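Local structure of 15-O-acetyltransferase (Fusarium sporotrichioides, 3FP0) at residues 10-15 with 410-415; 254-259 with 414-419. The protein acetylates the C-15 hydroxyl of trichothecene intermediates during the biosynthesis of mycotoxins such as T-2 toxin in Fusarium. All coordinates share one frame; numbering follows the deposited sequence.

Interaction 1. Residues 10-15 with 410-415; sequences PPLVPA and GLRVHN. With FP0 ((3alpha)-15-hydroxy-12,13-epoxytrichothec-9-en-3-yl acetate), chain C.
Arg412 NE donates to the backbone carbonyl Pro10 O at 2.8 Å, and an N-H...O angle of 162° makes this a nearly straight bond. The oxygen lies at the guanidinium edge, 7° from its plane, whereas the donor stands above the carbonyl plane of Pro10. With CG anti to the backbone N (chi1 -168°) and an extended chain from CG to NE, the arginine leaves the helix directly toward the proline-rich loop. Beside it, Leu12 lays its isobutyl end on the helix: CD2 meets Leu411 CB at 4.0 Å and Asn415 ND2 at 3.6 Å, while CG faces Arg412 CB. Two waters also bridge the segments. One donates to both Pro10 O and Arg412 O; the other accepts from Asn415 ND2 at 3.0 Å and donates weakly to Pro11 O. Farther out, Arg412 NH1 forms a salt bridge with Asp249 and NH2 bonds to Leu9 O, fixing the rotation of the guanidinium, and Asn415 OD1 accepts from Gly35 N. In this arrangement residues 10-12, in extended conformation, lie along the face of helix 406-423 formed by Leu411, Arg412 and Asn415, on the helix that carries the substrate-binding His414.

Interaction 2. Residues 254-259 with 414-419; sequences EYTSAL and HNFEAS. With FP0 ((3alpha)-15-hydroxy-12,13-epoxytrichothec-9-en-3-yl acetate), chain C.
Helices 246-263 and 406-423 pack side by side at the trichothecene site, their short segments running in similar directions at 33° with axes 10.8 Å apart. The polar end of the contact is built on one water, which lies in the ring planes of both Tyr255 and His414. It is 2.8 Å from His414 NE2 and a short 2.5 Å from Tyr255 OH, and it donates to Glu417 OE1. The two rings therefore meet through water, since Tyr255 OH and His414 NE2 are themselves 4.0 Å apart. His414 NE2 also makes a weak bond, 3.2 Å and bent to 121°, to the acetyl carbonyl O4 of the bound trichothecene. Leu259 sets both methyls against the carboxylate of Glu417, with CD1 3.5 Å from OE2; the extended glutamate (chi2 169°) carries OE1 past this leucine to the water, while OE2 bonds to Tyr263 OH. At the other end, Thr256 CG2 comes obliquely upon Phe416 CD2 at 3.5 Å, and Leu259 CD2 approaches the phenyl edge. Water and Tyr263 thus satisfy the two oxygens of a buried carboxylate, and the same water links that carboxylate to the tyrosine hydroxyl and to the imidazole that contacts the ligand.

How the interactions relate
From the N terminus, the loop 10-15 comes first, then helix 246-263, and last helix 406-423, on which both contacts end. Interaction 1 closes a loop of 394 intervening residues; the shorter loop of interaction 2, with 154, starts inside the longer one and ends on the same helix, overlapping it at 414-415. Their centres are 11 Å apart, and Val413 bridges them directly: its CG2 packs on Tyr255 CD2 at 3.6 Å and its CG1 on Thr256 CG2 at 4.0 Å. Arg412 and Val413 both put side chains on helix 246-263, so that helix and the N-terminal loop are joined through helix 406-423, while His414 turns to the ligand.

Interaction 1. Residues 10-15 with 410-415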
loop_
_atom_site.group_PDB
_atom_site.type_symbol
_atom_site.label_atom_id
_atom_site.label_comp_id
_atom_site.label_asym_id
_atom_site.label_seq_id
_atom_site.Cartn_x
_atom_site.Cartn_y
_atom_site.Cartn_z
ATOM N N PRO A 10 -23.172 -4.472 12.752
ATOM C CA PRO A 10 -22.953 -5.925 12.787
ATOM C C PRO A 10 -21.687 -6.383 13.547
ATOM O O PRO A 10 -20.652 -5.708 13.511
ATOM C CB PRO A 10 -22.904 -6.310 11.326
ATOM C CG PRO A 10 -23.773 -5.298 10.651
ATOM C CD PRO A 10 -23.445 -4.004 11.387
ATOM N N PRO A 11 -21.790 -7.499 14.275
ATOM C CA PRO A 11 -20.637 -8.049 15.003
ATOM C C PRO A 11 -19.686 -8.782 14.053
ATOM O O PRO A 11 -20.089 -9.084 12.928
ATOM C CB PRO A 11 -21.292 -9.062 15.932
ATOM C CG PRO A 11 -22.476 -9.576 15.109
ATOM C CD PRO A 11 -23.007 -8.329 14.452
ATOM N N LEU A 12 -18.441 -9.028 14.487
ATOM C CA LEU A 12 -17.586 -10.081 13.891
ATOM C C LEU A 12 -17.784 -11.293 14.757
ATOM O O LEU A 12 -17.442 -11.174 15.945
ATOM C CB LEU A 12 -16.115 -9.764 14.110
ATOM C CG LEU A 12 -15.308 -8.597 13.611
ATOM C CD1 LEU A 12 -13.961 -8.750 14.258
ATOM C CD2 LEU A 12 -15.205 -8.674 12.110
ATOM N N VAL A 13 -18.200 -12.485 14.287
ATOM C CA VAL A 13 -18.279 -13.027 12.916
ATOM C C VAL A 13 -17.162 -14.066 12.449
ATOM O O VAL A 13 -17.204 -14.520 11.306
ATOM C CB VAL A 13 -18.517 -11.917 11.893
ATOM N N PRO A 14 -16.246 -14.514 13.354
ATOM C CA PRO A 14 -14.954 -15.143 12.963
ATOM C C PRO A 14 -15.073 -16.354 12.060
ATOM O O PRO A 14 -14.424 -16.419 11.014
ATOM C CB PRO A 14 -14.362 -15.605 14.297
ATOM C CG PRO A 14 -15.020 -14.743 15.330
ATOM C CD PRO A 14 -16.403 -14.504 14.818
ATOM N N ALA A 15 -15.899 -17.315 12.478
ATOM C CA ALA A 15 -16.171 -18.507 11.689
ATOM C C ALA A 15 -16.441 -18.189 10.224
ATOM O O ALA A 15 -15.981 -18.919 9.350
ATOM C CB ALA A 15 -17.308 -19.336 12.320
ATOM N N GLY A 410 -10.926 -2.418 13.648
ATOM C CA GLY A 410 -10.679 -2.130 12.219
ATOM C C GLY A 410 -11.463 -3.074 11.321
ATOM O O GLY A 410 -12.107 -2.653 10.390
ATOM N N LEU A 411 -11.449 -4.353 11.656
ATOM C CA LEU A 411 -12.149 -5.371 10.849
ATOM C C LEU A 411 -13.654 -5.089 10.811
ATOM O O LEU A 411 -14.311 -5.046 9.749
ATOM C CB LEU A 411 -11.815 -6.766 11.371
ATOM C CG LEU A 411 -10.329 -7.148 11.244
ATOM C CD1 LEU A 411 -10.079 -8.464 11.959
ATOM C CD2 LEU A 411 -9.832 -7.201 9.793
ATOM N N ARG A 412 -14.173 -4.799 11.988
ATOM C CA ARG A 412 -15.582 -4.580 12.135
ATOM C C ARG A 412 -16.044 -3.278 11.469
ATOM O O ARG A 412 -17.074 -3.243 10.822
ATOM C CB ARG A 412 -15.968 -4.617 13.613
ATOM C CG ARG A 412 -17.501 -4.675 13.828
ATOM C CD ARG A 412 -17.811 -4.633 15.320
ATOM N NE ARG A 412 -19.238 -4.613 15.633
ATOM C CZ ARG A 412 -19.737 -4.277 16.827
ATOM N NH1 ARG A 412 -18.921 -3.912 17.826
ATOM N NH2 ARG A 412 -21.052 -4.292 17.018
ATOM N N VAL A 413 -15.278 -2.210 11.620
ATOM C CA VAL A 413 -15.682 -0.953 11.020
ATOM C C VAL A 413 -15.433 -0.923 9.520
ATOM O O VAL A 413 -16.196 -0.288 8.792
ATOM C CB VAL A 413 -15.070 0.273 11.706
ATOM C CG1 VAL A 413 -15.482 0.291 13.192
ATOM C CG2 VAL A 413 -13.512 0.341 11.478
ATOM N N HIS A 414 -14.377 -1.593 9.048
ATOM C CA HIS A 414 -14.209 -1.681 7.604
ATOM C C HIS A 414 -15.252 -2.594 6.917
ATOM O O HIS A 414 -15.652 -2.312 5.803
ATOM C CB HIS A 414 -12.749 -2.003 7.221
ATOM C CG HIS A 414 -11.801 -0.875 7.501
ATOM N ND1 HIS A 414 -10.484 -1.074 7.827
ATOM C CD2 HIS A 414 -11.984 0.465 7.484
ATOM C CE1 HIS A 414 -9.883 0.094 7.992
ATOM N NE2 HIS A 414 -10.778 1.046 7.804
ATOM N N ASN A 415 -15.700 -3.667 7.577
ATOM C CA ASN A 415 -16.901 -4.402 7.112
ATOM C C ASN A 415 -18.086 -3.436 6.899
ATOM O O ASN A 415 -18.715 -3.425 5.850
ATOM C CB ASN A 415 -17.305 -5.493 8.102
ATOM C CG ASN A 415 -16.510 -6.780 7.929
ATOM O OD1 ASN A 415 -15.796 -6.958 6.938
ATOM N ND2 ASN A 415 -16.591 -7.658 8.922
HETATM C C2 FP0 C . -9.167 2.335 3.054
HETATM C C6 FP0 C . -6.316 2.366 2.296
HETATM C C5 FP0 C . -6.984 1.247 3.172
HETATM C C4 FP0 C . -7.313 1.745 4.587
HETATM C C3 FP0 C . -8.740 2.361 4.531
HETATM C C11 FP0 C . -7.170 3.657 2.311
HETATM C C10 FP0 C . -6.791 4.601 1.151
HETATM C C9 FP0 C . -6.057 4.208 0.070
HETATM C C8 FP0 C . -5.451 2.831 -0.054
HETATM C C12 FP0 C . -8.437 1.057 2.685
HETATM C C13 FP0 C . -8.802 0.298 1.444
HETATM O O4 FP0 C . -8.415 3.061 7.134
HETATM C C17 FP0 C . -8.588 4.001 6.363
HETATM C C18 FP0 C . -8.577 5.471 6.696
HETATM O O3 FP0 C . -8.813 3.704 4.999
HETATM O O2 FP0 C . -9.117 -0.192 2.780
HETATM O O1 FP0 C . -8.606 3.430 2.294
HETATM C C14 FP0 C . -6.139 -0.041 3.302
HETATM C C7 FP0 C . -6.211 1.864 0.839
HETATM C C15 FP0 C . -4.968 2.737 2.923
HETATM O O12 FP0 C . -3.866 1.919 2.490
HETATM C C16 FP0 C . -5.792 5.154 -1.061
HETATM O O HOH W 1 -19.702 -4.351 11.089
HETATM O O HOH W 2 -18.609 -7.298 11.104
#

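Interaction 2. Residues 254-259 with 414-419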
loop_
_atom_site.group_PDB
_atom_site.type_symbol
_atom_site.label_atom_id
_atom_site.label_comp_id
_atom_site.label_asym_id
_atom_site.label_seq_id
_atom_site.Cartn_x
_atom_site.Cartn_y
_atom_site.Cartn_z
ATOM N N GLU A 254 -17.830 5.390 17.687
ATOM C CA GLU A 254 -17.037 6.602 17.546
ATOM C C GLU A 254 -16.333 6.622 16.181
ATOM O O GLU A 254 -16.331 7.649 15.498
ATOM C CB GLU A 254 -16.028 6.730 18.695
ATOM C CG GLU A 254 -15.162 8.011 18.618
ATOM C CD GLU A 254 -14.196 8.169 19.786
ATOM O OE1 GLU A 254 -14.121 7.272 20.659
ATOM O OE2 GLU A 254 -13.510 9.215 19.845
ATOM N N TYR A 255 -15.787 5.484 15.767
ATOM C CA TYR A 255 -15.101 5.426 14.493
ATOM C C TYR A 255 -16.084 5.628 13.357
ATOM O O TYR A 255 -15.855 6.495 12.534
ATOM C CB TYR A 255 -14.318 4.136 14.313
ATOM C CG TYR A 255 -13.456 4.194 13.089
ATOM C CD1 TYR A 255 -12.145 4.672 13.181
ATOM C CD2 TYR A 255 -13.962 3.875 11.835
ATOM C CE1 TYR A 255 -11.353 4.771 12.051
ATOM C CE2 TYR A 255 -13.165 3.973 10.678
ATOM C CZ TYR A 255 -11.862 4.430 10.811
ATOM O OH TYR A 255 -11.034 4.531 9.720
ATOM N N THR A 256 -17.185 4.866 13.299
ATOM C CA THR A 256 -18.120 4.985 12.158
ATOM C C THR A 256 -18.763 6.382 12.120
ATOM O O THR A 256 -19.109 6.901 11.041
ATOM C CB THR A 256 -19.226 3.862 12.159
ATOM O OG1 THR A 256 -19.953 3.885 13.402
ATOM C CG2 THR A 256 -18.604 2.454 11.944
ATOM N N SER A 257 -18.949 6.992 13.295
ATOM C CA SER A 257 -19.408 8.393 13.328
ATOM C C SER A 257 -18.408 9.368 12.693
ATOM O O SER A 257 -18.808 10.236 11.914
ATOM C CB SER A 257 -19.753 8.840 14.758
ATOM O OG SER A 257 -21.034 8.352 15.083
ATOM N N ALA A 258 -17.125 9.233 13.033
ATOM C CA ALA A 258 -16.048 10.060 12.448
ATOM C C ALA A 258 -15.897 9.813 10.944
ATOM O O ALA A 258 -15.562 10.719 10.175
ATOM C CB ALA A 258 -14.728 9.790 13.151
ATOM N N LEU A 259 -16.122 8.570 10.537
ATOM C CA LEU A 259 -16.057 8.185 9.161
ATOM C C LEU A 259 -17.075 8.993 8.347
ATOM O O LEU A 259 -16.711 9.680 7.382
ATOM C CB LEU A 259 -16.296 6.676 9.082
ATOM C CG LEU A 259 -15.890 5.840 7.892
ATOM C CD1 LEU A 259 -14.383 5.944 7.537
ATOM C CD2 LEU A 259 -16.325 4.400 8.160
ATOM N N HIS A 414 -14.377 -1.593 9.048
ATOM C CA HIS A 414 -14.209 -1.681 7.604
ATOM C C HIS A 414 -15.252 -2.594 6.917
ATOM O O HIS A 414 -15.652 -2.312 5.803
ATOM C CB HIS A 414 -12.749 -2.003 7.221
ATOM C CG HIS A 414 -11.801 -0.875 7.501
ATOM N ND1 HIS A 414 -10.484 -1.074 7.827
ATOM C CD2 HIS A 414 -11.984 0.465 7.484
ATOM C CE1 HIS A 414 -9.883 0.094 7.992
ATOM N NE2 HIS A 414 -10.778 1.046 7.804
ATOM N N ASN A 415 -15.700 -3.667 7.577
ATOM C CA ASN A 415 -16.901 -4.402 7.112
ATOM C C ASN A 415 -18.086 -3.436 6.899
ATOM O O ASN A 415 -18.715 -3.425 5.850
ATOM C CB ASN A 415 -17.305 -5.493 8.102
ATOM C CG ASN A 415 -16.510 -6.780 7.929
ATOM O OD1 ASN A 415 -15.796 -6.958 6.938
ATOM N ND2 ASN A 415 -16.591 -7.658 8.922
ATOM N N PHE A 416 -18.348 -2.584 7.891
ATOM C CA PHE A 416 -19.423 -1.593 7.799
ATOM C C PHE A 416 -19.189 -0.615 6.643
ATOM O O PHE A 416 -20.104 -0.336 5.850
ATOM C CB PHE A 416 -19.573 -0.834 9.134
ATOM C CG PHE A 416 -20.365 0.444 9.008
ATOM C CD1 PHE A 416 -21.759 0.438 9.114
ATOM C CD2 PHE A 416 -19.719 1.657 8.745
ATOM C CE1 PHE A 416 -22.488 1.635 8.975
ATOM C CE2 PHE A 416 -20.438 2.852 8.586
ATOM C CZ PHE A 416 -21.820 2.846 8.702
ATOM N N GLU A 417 -17.953 -0.114 6.527
ATOM C CA GLU A 417 -17.603 0.850 5.480
ATOM C C GLU A 417 -17.758 0.276 4.085
ATOM O O GLU A 417 -18.142 1.019 3.154
ATOM C CB GLU A 417 -16.171 1.351 5.676
ATOM C CG GLU A 417 -15.749 2.535 4.818
ATOM C CD GLU A 417 -14.427 3.146 5.229
ATOM O OE1 GLU A 417 -13.796 2.674 6.233
ATOM O OE2 GLU A 417 -14.029 4.124 4.525
ATOM N N ALA A 418 -17.413 -1.018 3.900
ATOM C CA ALA A 418 -17.605 -1.632 2.578
ATOM C C ALA A 418 -19.092 -1.588 2.243
ATOM O O ALA A 418 -19.481 -1.266 1.134
ATOM C CB ALA A 418 -17.084 -3.100 2.574
ATOM N N SER A 419 -19.919 -1.904 3.224
ATOM C CA SER A 419 -21.364 -1.905 3.016
ATOM C C SER A 419 -21.867 -0.500 2.766
ATOM O O SER A 419 -22.678 -0.304 1.866
ATOM C CB SER A 419 -22.074 -2.537 4.209
ATOM O OG SER A 419 -21.978 -3.946 4.082
HETATM C C2 FP0 C . -9.167 2.335 3.054
HETATM C C6 FP0 C . -6.316 2.366 2.296
HETATM C C5 FP0 C . -6.984 1.247 3.172
HETATM C C4 FP0 C . -7.313 1.745 4.587
HETATM C C3 FP0 C . -8.740 2.361 4.531
HETATM C C11 FP0 C . -7.170 3.657 2.311
HETATM C C10 FP0 C . -6.791 4.601 1.151
HETATM C C9 FP0 C . -6.057 4.208 0.070
HETATM C C8 FP0 C . -5.451 2.831 -0.054
HETATM C C12 FP0 C . -8.437 1.057 2.685
HETATM C C13 FP0 C . -8.802 0.298 1.444
HETATM O O4 FP0 C . -8.415 3.061 7.134
HETATM C C17 FP0 C . -8.588 4.001 6.363
HETATM C C18 FP0 C . -8.577 5.471 6.696
HETATM O O3 FP0 C . -8.813 3.704 4.999
HETATM O O2 FP0 C . -9.117 -0.192 2.780
HETATM O O1 FP0 C . -8.606 3.430 2.294
HETATM C C14 FP0 C . -6.139 -0.041 3.302
HETATM C C7 FP0 C . -6.211 1.864 0.839
HETATM C C15 FP0 C . -4.968 2.737 2.923
HETATM O O12 FP0 C . -3.866 1.919 2.490
HETATM C C16 FP0 C . -5.792 5.154 -1.061
HETATM O O HOH W 3 -11.586 3.719 7.416
#